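Local coordinates for Serine/threonine-protein acetyltransferase HopZ1a (Pseudomonas syringae pv. syringae, PDB 5KLP) that transfers acetyl groups from acetyl-CoA to serine, threonine and lysine residues of target proteins, using inositol hexakisphosphate as cofactor, and so impairs host immunity and the microtubule network, at residues D70-I75 and K334-A339; A108-T113 and V125-R130; H201-Q206 and P257-K262. The protein carries 10 engineered substitutions. One frame throughout, in Å; residues are numbered along the deposited sequence.

Three contacts in one chain illustrate how chemistry follows place in a fold. Interaction 2 is the buried one: two antiparallel strands of the mixed sheet, held by backbone hydrogen bonds, with apolar side chains on both faces. Interaction 1 lies at the surface, where two helices cross through aliphatic side chains without a hydrogen bond between them. Interaction 3, partly buried, is a mixed contact of an inter-helix junction with a loop, one hydrogen bond and a water beside a proline. Interactions 1 and 3 share inositol hexakisphosphate: Arg335 and Lys202 grip different oxygens of the same phosphate, while Lys262 takes another. Interactions 2 and 3 touch directly, Arg130 NH2 packing 3.7 Å from Ala204 O.

Interaction 1 of 3, residues D70-I75 and K334-A339; sequences DAMVYI and KRVLAA. Engineered in segment 334-339: Ala339 (natural residue Glu). With IHP (inositol hexakisphosphate), chain D.
At the edge of the inositol hexakisphosphate pocket, helix 61-79 crosses the C-terminal helix 324-340, and the segments 70-75 and 334-339 form the crossing. Their axes approach to 9.3 Å at 73°, so the touching surface is short, and two side chains, Val336 and Ile75, carry most of it. Val336 has CG1 anti to its backbone N (chi1 173°), which leaves CG2 to enter between two residues one turn apart. That methyl meets Met72 CG, the carbon next to the selenium of this selenomethionine, at 3.6 Å, and Ile75 CG1 at 3.7 Å. Ile75 divides its branches: CG2 lies over the backbone of Arg335, 3.9 Å from Arg335 O, and CD1 reaches the CB of Ala339, an engineered residue, at 3.7 Å.

Arg335 joins this apolar crossing to the ligand. Of its side chain, CB alone comes near Ile75, 4.2 Å from Ile75 CG2; the chain then runs extended away from the contact, and its guanidinium grips a single phosphate oxygen twice, with NH1 2.9 Å and NH2 3.2 Å from O22 of the ligand. NH1 also forms salt bridges with Glu76 on helix 61-79 and Glu332 on its own helix, which probably help to offset the nearby charge of Arg79. Around the crossing, Met72 packs on Tyr44 of helix 40-53 and on Met191 and Leu194 of helix 189-202, while Val336 touches Ile41 of helix 40-53.

Interaction 2 of 3, residues A108-T113 and V125-R130; sequences AIFPQT and VMADVR
Ala108 and Ala127 bond to each other twice, as the hydrogen-bonded pair of an antiparallel ladder should: Ala127 N donates its N-H to Ala108 O at 2.7 Å and a nearly straight 168°, and Ala108 N to Ala127 O at 2.7 Å, each donor lying in the plane of the carbonyl it meets. Toward the end of strand 105-110 the ladder loosens. Val125 N still reaches Phe110 O at 3.2 Å, but the return bond from Phe110 N to Val125 O is weak at 3.3 Å. Between these pairs stands the non-hydrogen-bonded pair of Ile109 and Met126, a selenomethionine, whose side chains take the other face of the sheet, against helix 189-202.

On the face of Ala108, Phe110, Val125 and Ala127, the Phe110 ring folds back over its neighbour strand. Its CG sits in the crowded position between the backbone N and carbonyl carbon (chi1 56°), bringing Val125 CG2 over the ring face as a CH-pi contact, 4.0 Å from the centroid and 30° off the normal. Ala127 CB meets the ring at its edge, in plane, 3.9 Å from CE2. Gln112, bent at chi2, crosses Val125 at about a right angle and brings NE2 to 3.3 Å from Val125 CG1; that nitrogen also makes a weak hydrogen bond to the carbonyl of catalytic His123. Val125 also touches the active-site residue Glu143, so the contact joins the sheet's interior to the catalytic centre: backbone bonds set the register, apolar packing reaches Glu143 through Val125, and Gln112 meets the His123 backbone.

Interaction 3 of 3, residues H201-Q206 and P257-K262; sequences HKNAAQ and PVDFYK. With IHP (inositol hexakisphosphate), chain D.
The junction between helix 189-202 and helix 204-215 meets the 3-10 turn 258-261, and the side chain of Asn203, which separates the two helices, carries most of the contact. Its CG stands anti to the carbonyl carbon (chi1 -63°). Asn203 CB is 4.1 Å from Pro257 CG, and the two side chains meet tip to tip: Asn203 CG also faces Pro257 CG, and OD1 lies 3.7 Å from it. At the tip the amide divides its work. ND2 donates to Asp259 OD2 at 3.2 Å, nearly straight (172°). The acceptor lies in the amide plane, yet the donor stands above the carboxylate plane, the two groups being nearly perpendicular (88°). ND2 also donates to Lys199 O in the preceding helix turn, so both the helix end and the 3-10 turn fix the rotation of the amide.

Gln206 OE1 comes tip to tip with Pro257 CG at 3.2 Å. On the ligand side, Lys202 NZ binds inositol hexakisphosphate O32 at 2.6 Å, and Lys262 NZ binds its O33 at 2.7 Å, each segment supplying one lysine to the pocket. One water completes the join, donating to Asn203 OD1 at 2.9 Å and to Asp259 OD1 at 2.6 Å.

Interaction 1 of 3, residues D70-I75 and K334-A339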
loop_
_atom_site.group_PDB
_atom_site.type_symbol
_atom_site.label_atom_id
_atom_site.label_comp_id
_atom_site.label_asym_id
_atom_site.label_seq_id
_atom_site.Cartn_x
_atom_site.Cartn_y
_atom_site.Cartn_z
ATOM N N ASP A 70 7.844 -6.140 10.999
ATOM C CA ASP A 70 7.604 -5.729 12.382
ATOM C C ASP A 70 8.615 -4.666 12.827
ATOM O O ASP A 70 8.259 -3.719 13.526
ATOM C CB ASP A 70 7.661 -6.922 13.343
ATOM C CG ASP A 70 6.479 -7.860 13.184
ATOM O OD1 ASP A 70 5.471 -7.466 12.552
ATOM O OD2 ASP A 70 6.549 -8.990 13.711
ATOM N N ALA A 71 9.869 -4.815 12.413
ATOM C CA ALA A 71 10.901 -3.864 12.823
ATOM C C ALA A 71 10.647 -2.491 12.210
ATOM O O ALA A 71 10.785 -1.463 12.875
ATOM C CB ALA A 71 12.282 -4.368 12.447
HETATM N N MSE A 72 10.255 -2.469 10.944
HETATM C CA MSE A 72 9.990 -1.202 10.290
HETATM C C MSE A 72 8.710 -0.569 10.820
HETATM O O MSE A 72 8.626 0.648 10.980
HETATM C CB MSE A 72 9.924 -1.392 8.776
HETATM C CG MSE A 72 11.252 -1.795 8.169
HETATM SE SE MSE A 72 11.072 -2.245 6.271
HETATM C CE MSE A 72 10.462 -4.085 6.450
ATOM N N VAL A 73 7.707 -1.389 11.106
ATOM C CA VAL A 73 6.468 -0.857 11.676
ATOM C C VAL A 73 6.722 -0.208 13.031
ATOM O O VAL A 73 6.242 0.895 13.320
ATOM C CB VAL A 73 5.413 -1.963 11.833
ATOM C CG1 VAL A 73 4.301 -1.511 12.765
ATOM C CG2 VAL A 73 4.875 -2.377 10.471
ATOM N N TYR A 74 7.491 -0.910 13.859
ATOM C CA TYR A 74 7.858 -0.436 15.192
ATOM C C TYR A 74 8.571 0.931 15.112
ATOM O O TYR A 74 8.313 1.830 15.910
ATOM C CB TYR A 74 8.719 -1.485 15.895
ATOM C CG TYR A 74 9.087 -1.132 17.311
ATOM C CD1 TYR A 74 8.142 -1.235 18.325
ATOM C CD2 TYR A 74 10.371 -0.742 17.649
ATOM C CE1 TYR A 74 8.461 -0.933 19.632
ATOM C CE2 TYR A 74 10.703 -0.444 18.958
ATOM C CZ TYR A 74 9.743 -0.541 19.941
ATOM O OH TYR A 74 10.061 -0.237 21.237
ATOM N N ILE A 75 9.492 1.071 14.163
ATOM C CA ILE A 75 10.236 2.319 13.982
ATOM C C ILE A 75 9.325 3.454 13.481
ATOM O O ILE A 75 9.355 4.581 13.976
ATOM C CB ILE A 75 11.374 2.141 12.938
ATOM C CG1 ILE A 75 12.485 1.232 13.471
ATOM C CG2 ILE A 75 11.910 3.484 12.487
ATOM C CD1 ILE A 75 13.092 1.683 14.744
ATOM N N LYS A 334 17.315 1.912 6.403
ATOM C CA LYS A 334 18.110 2.986 6.991
ATOM C C LYS A 334 17.450 3.536 8.266
ATOM O O LYS A 334 18.105 3.711 9.288
ATOM C CB LYS A 334 18.312 4.113 5.975
ATOM C CG LYS A 334 19.210 5.252 6.452
ATOM C CD LYS A 334 19.057 6.468 5.542
ATOM C CE LYS A 334 19.788 7.685 6.092
ATOM N NZ LYS A 334 19.898 8.780 5.082
ATOM N N ARG A 335 16.151 3.790 8.219
ATOM C CA ARG A 335 15.472 4.283 9.410
ATOM C C ARG A 335 15.571 3.279 10.565
ATOM O O ARG A 335 15.764 3.668 11.715
ATOM C CB ARG A 335 14.025 4.613 9.086
ATOM C CG ARG A 335 13.895 5.925 8.328
ATOM C CD ARG A 335 12.468 6.137 7.804
ATOM N NE ARG A 335 12.400 7.365 7.026
ATOM C CZ ARG A 335 11.311 7.790 6.394
ATOM N NH1 ARG A 335 10.185 7.093 6.468
ATOM N NH2 ARG A 335 11.354 8.918 5.700
ATOM N N VAL A 336 15.444 1.992 10.256
ATOM C CA VAL A 336 15.570 0.973 11.298
ATOM C C VAL A 336 16.990 0.940 11.867
ATOM O O VAL A 336 17.180 0.992 13.089
ATOM C CB VAL A 336 15.199 -0.411 10.776
ATOM C CG1 VAL A 336 15.512 -1.461 11.834
ATOM C CG2 VAL A 336 13.725 -0.445 10.424
ATOM N N LEU A 337 17.987 0.900 10.985
ATOM C CA LEU A 337 19.375 0.774 11.427
ATOM C C LEU A 337 19.832 2.034 12.148
ATOM O O LEU A 337 20.682 1.976 13.050
ATOM C CB LEU A 337 20.302 0.455 10.250
ATOM C CG LEU A 337 20.115 -0.951 9.675
ATOM C CD1 LEU A 337 21.058 -1.193 8.499
ATOM C CD2 LEU A 337 20.311 -2.013 10.767
ATOM N N ALA A 338 19.268 3.172 11.757
ATOM C CA ALA A 338 19.618 4.445 12.389
ATOM C C ALA A 338 19.244 4.418 13.876
ATOM O O ALA A 338 19.982 4.929 14.729
ATOM C CB ALA A 338 18.936 5.596 11.683
ATOM N N ALA A 339 18.095 3.835 14.192
ATOM C CA ALA A 339 17.719 3.677 15.595
ATOM C C ALA A 339 18.687 2.727 16.311
ATOM O O ALA A 339 19.057 2.948 17.464
ATOM C CB ALA A 339 16.292 3.164 15.711
HETATM C C1 IHP D . 10.603 11.290 3.669
HETATM C C2 IHP D . 9.850 10.254 2.717
HETATM C C3 IHP D . 10.237 10.050 1.202
HETATM C C4 IHP D . 11.371 11.052 0.683
HETATM C C5 IHP D . 11.608 12.333 1.461
HETATM C C6 IHP D . 11.846 11.884 2.897
HETATM O O11 IHP D . 9.800 12.193 4.170
HETATM P P1 IHP D . 9.437 12.585 5.777
HETATM O O21 IHP D . 7.950 12.908 5.909
HETATM O O31 IHP D . 10.236 13.822 6.201
HETATM O O41 IHP D . 9.748 11.491 6.784
HETATM O O12 IHP D . 8.482 10.286 2.860
HETATM P P2 IHP D . 7.741 8.901 3.465
HETATM O O22 IHP D . 8.296 8.587 4.870
HETATM O O32 IHP D . 6.213 8.983 3.551
HETATM O O42 IHP D . 8.153 7.698 2.583
HETATM O O13 IHP D . 9.156 10.195 0.544
HETATM P P3 IHP D . 8.212 9.232 -0.467
HETATM O O23 IHP D . 7.632 7.934 0.095
HETATM O O33 IHP D . 7.100 10.272 -0.577
HETATM O O43 IHP D . 8.843 8.948 -1.827
HETATM O O14 IHP D . 11.224 11.339 -0.619
HETATM P P4 IHP D . 12.055 10.587 -1.790
HETATM O O24 IHP D . 11.466 9.211 -2.105
HETATM O O34 IHP D . 12.119 11.427 -3.083
HETATM O O44 IHP D . 13.515 10.359 -1.356
HETATM O O15 IHP D . 10.719 13.322 1.275
HETATM P P5 IHP D . 11.097 14.791 0.495
HETATM O O25 IHP D . 12.447 14.691 -0.226
HETATM O O35 IHP D . 10.023 15.141 -0.572
HETATM O O45 IHP D . 11.186 15.966 1.473
HETATM O O16 IHP D . 12.414 12.860 3.603
HETATM P P6 IHP D . 13.522 12.637 4.785
HETATM O O26 IHP D . 14.455 11.482 4.426
HETATM O O36 IHP D . 14.367 13.905 5.006
HETATM O O46 IHP D . 12.838 12.317 6.118
#

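Interaction 2 of 3, residues A108-T113 and V125-R130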
loop_
_atom_site.group_PDB
_atom_site.type_symbol
_atom_site.label_atom_id
_atom_site.label_comp_id
_atom_site.label_asym_id
_atom_site.label_seq_id
_atom_site.Cartn_x
_atom_site.Cartn_y
_atom_site.Cartn_z
ATOM N N ALA A 108 -3.401 -1.280 9.310
ATOM C CA ALA A 108 -3.016 -2.678 9.397
ATOM C C ALA A 108 -2.438 -3.152 8.066
ATOM O O ALA A 108 -2.971 -2.818 7.005
ATOM C CB ALA A 108 -4.212 -3.534 9.790
ATOM N N ILE A 109 -1.359 -3.930 8.129
ATOM C CA ILE A 109 -0.814 -4.604 6.961
ATOM C C ILE A 109 -0.920 -6.105 7.170
ATOM O O ILE A 109 -0.562 -6.622 8.226
ATOM C CB ILE A 109 0.649 -4.209 6.710
ATOM C CG1 ILE A 109 0.754 -2.699 6.476
ATOM C CG2 ILE A 109 1.245 -4.994 5.526
ATOM C CD1 ILE A 109 2.179 -2.175 6.426
ATOM N N PHE A 110 -1.426 -6.818 6.175
ATOM C CA PHE A 110 -1.594 -8.252 6.337
ATOM C C PHE A 110 -1.526 -8.917 4.977
ATOM O O PHE A 110 -1.855 -8.299 3.966
ATOM C CB PHE A 110 -2.918 -8.576 7.049
ATOM C CG PHE A 110 -4.133 -8.010 6.364
ATOM C CD1 PHE A 110 -4.783 -8.718 5.368
ATOM C CD2 PHE A 110 -4.619 -6.761 6.719
ATOM C CE1 PHE A 110 -5.923 -8.185 4.731
ATOM C CE2 PHE A 110 -5.749 -6.215 6.084
ATOM C CZ PHE A 110 -6.396 -6.933 5.093
ATOM N N PRO A 111 -1.083 -10.175 4.947
ATOM C CA PRO A 111 -1.042 -10.919 3.691
ATOM C C PRO A 111 -2.429 -11.460 3.364
ATOM O O PRO A 111 -3.307 -11.422 4.234
ATOM C CB PRO A 111 -0.058 -12.044 3.998
ATOM C CG PRO A 111 -0.309 -12.323 5.470
ATOM C CD PRO A 111 -0.562 -10.970 6.076
ATOM N N GLN A 112 -2.624 -11.935 2.138
ATOM C CA GLN A 112 -3.867 -12.601 1.769
ATOM C C GLN A 112 -3.831 -14.062 2.193
ATOM O O GLN A 112 -2.758 -14.642 2.338
ATOM C CB GLN A 112 -4.112 -12.514 0.269
ATOM C CG GLN A 112 -4.049 -11.101 -0.269
ATOM C CD GLN A 112 -5.145 -10.213 0.288
ATOM O OE1 GLN A 112 -6.273 -10.650 0.495
ATOM N NE2 GLN A 112 -4.807 -8.962 0.554
ATOM N N THR A 113 -5.005 -14.661 2.363
ATOM C CA THR A 113 -5.087 -16.067 2.754
ATOM C C THR A 113 -5.818 -16.910 1.697
ATOM O O THR A 113 -6.817 -16.486 1.122
ATOM C CB THR A 113 -5.794 -16.192 4.108
ATOM O OG1 THR A 113 -5.080 -15.428 5.091
ATOM C CG2 THR A 113 -5.901 -17.652 4.540
ATOM N N VAL A 125 -1.858 -6.150 1.559
ATOM C CA VAL A 125 -2.572 -4.895 1.385
ATOM C C VAL A 125 -2.507 -4.128 2.690
ATOM O O VAL A 125 -2.040 -4.652 3.703
ATOM C CB VAL A 125 -4.041 -5.113 0.982
ATOM C CG1 VAL A 125 -4.108 -5.845 -0.363
ATOM C CG2 VAL A 125 -4.774 -5.883 2.079
HETATM N N MSE A 126 -2.960 -2.882 2.650
HETATM C CA MSE A 126 -3.007 -2.018 3.818
HETATM C C MSE A 126 -4.450 -1.684 4.118
HETATM O O MSE A 126 -5.193 -1.286 3.211
HETATM C CB MSE A 126 -2.203 -0.738 3.575
HETATM C CG MSE A 126 -1.933 0.093 4.823
HETATM SE SE MSE A 126 -3.389 1.292 5.304
HETATM C CE MSE A 126 -3.402 2.407 3.675
ATOM N N ALA A 127 -4.858 -1.833 5.379
ATOM C CA ALA A 127 -6.196 -1.389 5.762
ATOM C C ALA A 127 -6.110 -0.218 6.722
ATOM O O ALA A 127 -5.389 -0.271 7.722
ATOM C CB ALA A 127 -7.003 -2.528 6.383
ATOM N N ASP A 128 -6.848 0.837 6.387
ATOM C CA ASP A 128 -6.974 2.032 7.209
ATOM C C ASP A 128 -8.345 2.006 7.900
ATOM O O ASP A 128 -9.373 1.941 7.234
ATOM C CB ASP A 128 -6.812 3.282 6.336
ATOM C CG ASP A 128 -6.844 4.573 7.141
ATOM O OD1 ASP A 128 -7.944 5.061 7.467
ATOM O OD2 ASP A 128 -5.763 5.108 7.446
ATOM N N VAL A 129 -8.356 2.040 9.229
ATOM C CA VAL A 129 -9.560 1.725 9.988
ATOM C C VAL A 129 -9.998 2.879 10.887
ATOM O O VAL A 129 -9.162 3.595 11.423
ATOM C CB VAL A 129 -9.335 0.451 10.868
ATOM C CG1 VAL A 129 -10.561 0.139 11.748
ATOM C CG2 VAL A 129 -8.965 -0.749 9.997
ATOM N N ARG A 130 -11.310 3.064 11.021
ATOM C CA ARG A 130 -11.876 3.898 12.076
ATOM C C ARG A 130 -12.902 3.130 12.896
ATOM O O ARG A 130 -13.790 2.477 12.338
ATOM C CB ARG A 130 -12.545 5.159 11.524
ATOM C CG ARG A 130 -11.628 6.084 10.783
ATOM C CD ARG A 130 -10.584 6.758 11.673
ATOM N NE ARG A 130 -9.822 7.700 10.859
ATOM C CZ ARG A 130 -8.850 7.345 10.023
ATOM N NH1 ARG A 130 -8.488 6.068 9.912
ATOM N NH2 ARG A 130 -8.233 8.269 9.301
#

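Interaction 3 of 3, residues H201-Q206 and P257-K262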
loop_
_atom_site.group_PDB
_atom_site.type_symbol
_atom_site.label_atom_id
_atom_site.label_comp_id
_atom_site.label_asym_id
_atom_site.label_seq_id
_atom_site.Cartn_x
_atom_site.Cartn_y
_atom_site.Cartn_z
ATOM N N HIS A 201 -1.685 7.995 6.922
ATOM C CA HIS A 201 -1.501 8.796 8.119
ATOM C C HIS A 201 -1.265 10.249 7.750
ATOM O O HIS A 201 -1.893 11.139 8.310
ATOM C CB HIS A 201 -0.323 8.263 8.950
ATOM C CG HIS A 201 -0.099 9.017 10.227
ATOM N ND1 HIS A 201 -1.122 9.636 10.915
ATOM C CD2 HIS A 201 1.028 9.261 10.936
ATOM C CE1 HIS A 201 -0.637 10.218 11.997
ATOM N NE2 HIS A 201 0.666 10.009 12.032
ATOM N N LYS A 202 -0.363 10.492 6.800
ATOM C CA LYS A 202 -0.072 11.865 6.400
ATOM C C LYS A 202 -1.302 12.560 5.822
ATOM O O LYS A 202 -1.461 13.769 5.961
ATOM C CB LYS A 202 1.060 11.933 5.374
ATOM C CG LYS A 202 2.448 11.691 5.919
ATOM C CD LYS A 202 3.497 11.984 4.847
ATOM C CE LYS A 202 4.906 12.080 5.442
ATOM N NZ LYS A 202 5.755 10.898 5.238
ATOM N N ASN A 203 -2.185 11.783 5.209
ATOM C CA ASN A 203 -3.399 12.335 4.620
ATOM C C ASN A 203 -4.629 11.919 5.421
ATOM O O ASN A 203 -5.683 11.649 4.859
ATOM C CB ASN A 203 -3.518 11.879 3.163
ATOM C CG ASN A 203 -2.367 12.394 2.299
ATOM O OD1 ASN A 203 -2.410 13.516 1.801
ATOM N ND2 ASN A 203 -1.328 11.582 2.137
ATOM N N ALA A 204 -4.483 11.887 6.740
ATOM C CA ALA A 204 -5.531 11.368 7.614
ATOM C C ALA A 204 -6.855 12.130 7.449
ATOM O O ALA A 204 -7.933 11.550 7.593
ATOM C CB ALA A 204 -5.071 11.397 9.068
ATOM N N ALA A 205 -6.773 13.422 7.140
ATOM C CA ALA A 205 -7.979 14.243 7.009
ATOM C C ALA A 205 -8.798 13.762 5.812
ATOM O O ALA A 205 -10.023 13.626 5.897
ATOM C CB ALA A 205 -7.626 15.741 6.872
ATOM N N GLN A 206 -8.121 13.478 4.708
ATOM C CA GLN A 206 -8.818 13.007 3.522
ATOM C C GLN A 206 -9.364 11.604 3.758
ATOM O O GLN A 206 -10.451 11.267 3.281
ATOM C CB GLN A 206 -7.897 13.031 2.306
ATOM C CG GLN A 206 -7.013 14.264 2.278
ATOM C CD GLN A 206 -6.162 14.344 1.033
ATOM O OE1 GLN A 206 -6.583 13.925 -0.048
ATOM N NE2 GLN A 206 -4.953 14.876 1.177
ATOM N N PRO A 257 -4.952 10.802 -2.838
ATOM C CA PRO A 257 -3.998 11.824 -3.282
ATOM C C PRO A 257 -2.856 11.245 -4.111
ATOM O O PRO A 257 -2.614 10.038 -4.078
ATOM C CB PRO A 257 -3.445 12.391 -1.970
ATOM C CG PRO A 257 -4.277 11.829 -0.885
ATOM C CD PRO A 257 -4.899 10.585 -1.384
ATOM N N VAL A 258 -2.148 12.111 -4.829
ATOM C CA VAL A 258 -1.071 11.694 -5.729
ATOM C C VAL A 258 0.039 10.936 -4.982
ATOM O O VAL A 258 0.775 10.144 -5.576
ATOM C CB VAL A 258 -0.479 12.917 -6.476
ATOM C CG1 VAL A 258 0.214 13.875 -5.499
ATOM C CG2 VAL A 258 0.458 12.471 -7.598
ATOM N N ASP A 259 0.119 11.158 -3.670
ATOM C CA ASP A 259 1.045 10.437 -2.783
ATOM C C ASP A 259 1.101 8.959 -3.107
ATOM O O ASP A 259 2.164 8.338 -3.069
ATOM C CB ASP A 259 0.588 10.572 -1.326
ATOM C CG ASP A 259 0.553 12.007 -0.850
ATOM O OD1 ASP A 259 -0.097 12.850 -1.526
ATOM O OD2 ASP A 259 1.110 12.269 0.233
ATOM N N PHE A 260 -0.061 8.395 -3.427
ATOM C CA PHE A 260 -0.177 6.943 -3.576
ATOM C C PHE A 260 0.353 6.445 -4.914
ATOM O O PHE A 260 0.358 5.243 -5.176
ATOM C CB PHE A 260 -1.643 6.528 -3.348
ATOM C CG PHE A 260 -2.052 6.633 -1.902
ATOM C CD1 PHE A 260 -2.415 7.861 -1.359
ATOM C CD2 PHE A 260 -1.988 5.509 -1.061
ATOM C CE1 PHE A 260 -2.754 7.967 -0.011
ATOM C CE2 PHE A 260 -2.326 5.603 0.279
ATOM C CZ PHE A 260 -2.710 6.838 0.810
ATOM N N TYR A 261 0.847 7.358 -5.748
ATOM C CA TYR A 261 1.373 6.957 -7.047
ATOM C C TYR A 261 2.850 7.276 -7.219
ATOM O O TYR A 261 3.429 6.991 -8.262
ATOM C CB TYR A 261 0.534 7.592 -8.179
ATOM C CG TYR A 261 -0.772 6.851 -8.339
ATOM C CD1 TYR A 261 -0.832 5.680 -9.087
ATOM C CD2 TYR A 261 -1.922 7.262 -7.663
ATOM C CE1 TYR A 261 -2.006 4.960 -9.200
ATOM C CE2 TYR A 261 -3.109 6.551 -7.774
ATOM C CZ TYR A 261 -3.145 5.405 -8.550
ATOM O OH TYR A 261 -4.302 4.677 -8.658
ATOM N N LYS A 262 3.466 7.839 -6.185
ATOM C CA LYS A 262 4.875 8.209 -6.246
ATOM C C LYS A 262 5.829 7.033 -6.530
ATOM O O LYS A 262 6.895 7.222 -7.126
ATOM C CB LYS A 262 5.290 8.888 -4.929
ATOM C CG LYS A 262 4.748 10.283 -4.741
ATOM C CD LYS A 262 5.309 10.939 -3.493
ATOM C CE LYS A 262 6.779 11.355 -3.682
ATOM N NZ LYS A 262 7.298 12.137 -2.512
HETATM C C1 IHP D . 10.603 11.290 3.669
HETATM C C2 IHP D . 9.850 10.254 2.717
HETATM C C3 IHP D . 10.237 10.050 1.202
HETATM C C4 IHP D . 11.371 11.052 0.683
HETATM C C5 IHP D . 11.608 12.333 1.461
HETATM C C6 IHP D . 11.846 11.884 2.897
HETATM O O11 IHP D . 9.800 12.193 4.170
HETATM P P1 IHP D . 9.437 12.585 5.777
HETATM O O21 IHP D . 7.950 12.908 5.909
HETATM O O31 IHP D . 10.236 13.822 6.201
HETATM O O41 IHP D . 9.748 11.491 6.784
HETATM O O12 IHP D . 8.482 10.286 2.860
HETATM P P2 IHP D . 7.741 8.901 3.465
HETATM O O22 IHP D . 8.296 8.587 4.870
HETATM O O32 IHP D . 6.213 8.983 3.551
HETATM O O42 IHP D . 8.153 7.698 2.583
HETATM O O13 IHP D . 9.156 10.195 0.544
HETATM P P3 IHP D . 8.212 9.232 -0.467
HETATM O O23 IHP D . 7.632 7.934 0.095
HETATM O O33 IHP D . 7.100 10.272 -0.577
HETATM O O43 IHP D . 8.843 8.948 -1.827
HETATM O O14 IHP D . 11.224 11.339 -0.619
HETATM P P4 IHP D . 12.055 10.587 -1.790
HETATM O O24 IHP D . 11.466 9.211 -2.105
HETATM O O34 IHP D . 12.119 11.427 -3.083
HETATM O O44 IHP D . 13.515 10.359 -1.356
HETATM O O15 IHP D . 10.719 13.322 1.275
HETATM P P5 IHP D . 11.097 14.791 0.495
HETATM O O25 IHP D . 12.447 14.691 -0.226
HETATM O O35 IHP D . 10.023 15.141 -0.572
HETATM O O45 IHP D . 11.186 15.966 1.473
HETATM O O16 IHP D . 12.414 12.860 3.603
HETATM P P6 IHP D . 13.522 12.637 4.785
HETATM O O26 IHP D . 14.455 11.482 4.426
HETATM O O36 IHP D . 14.367 13.905 5.006
HETATM O O46 IHP D . 12.838 12.317 6.118
HETATM O O HOH W 1 -1.221 14.874 -0.414
#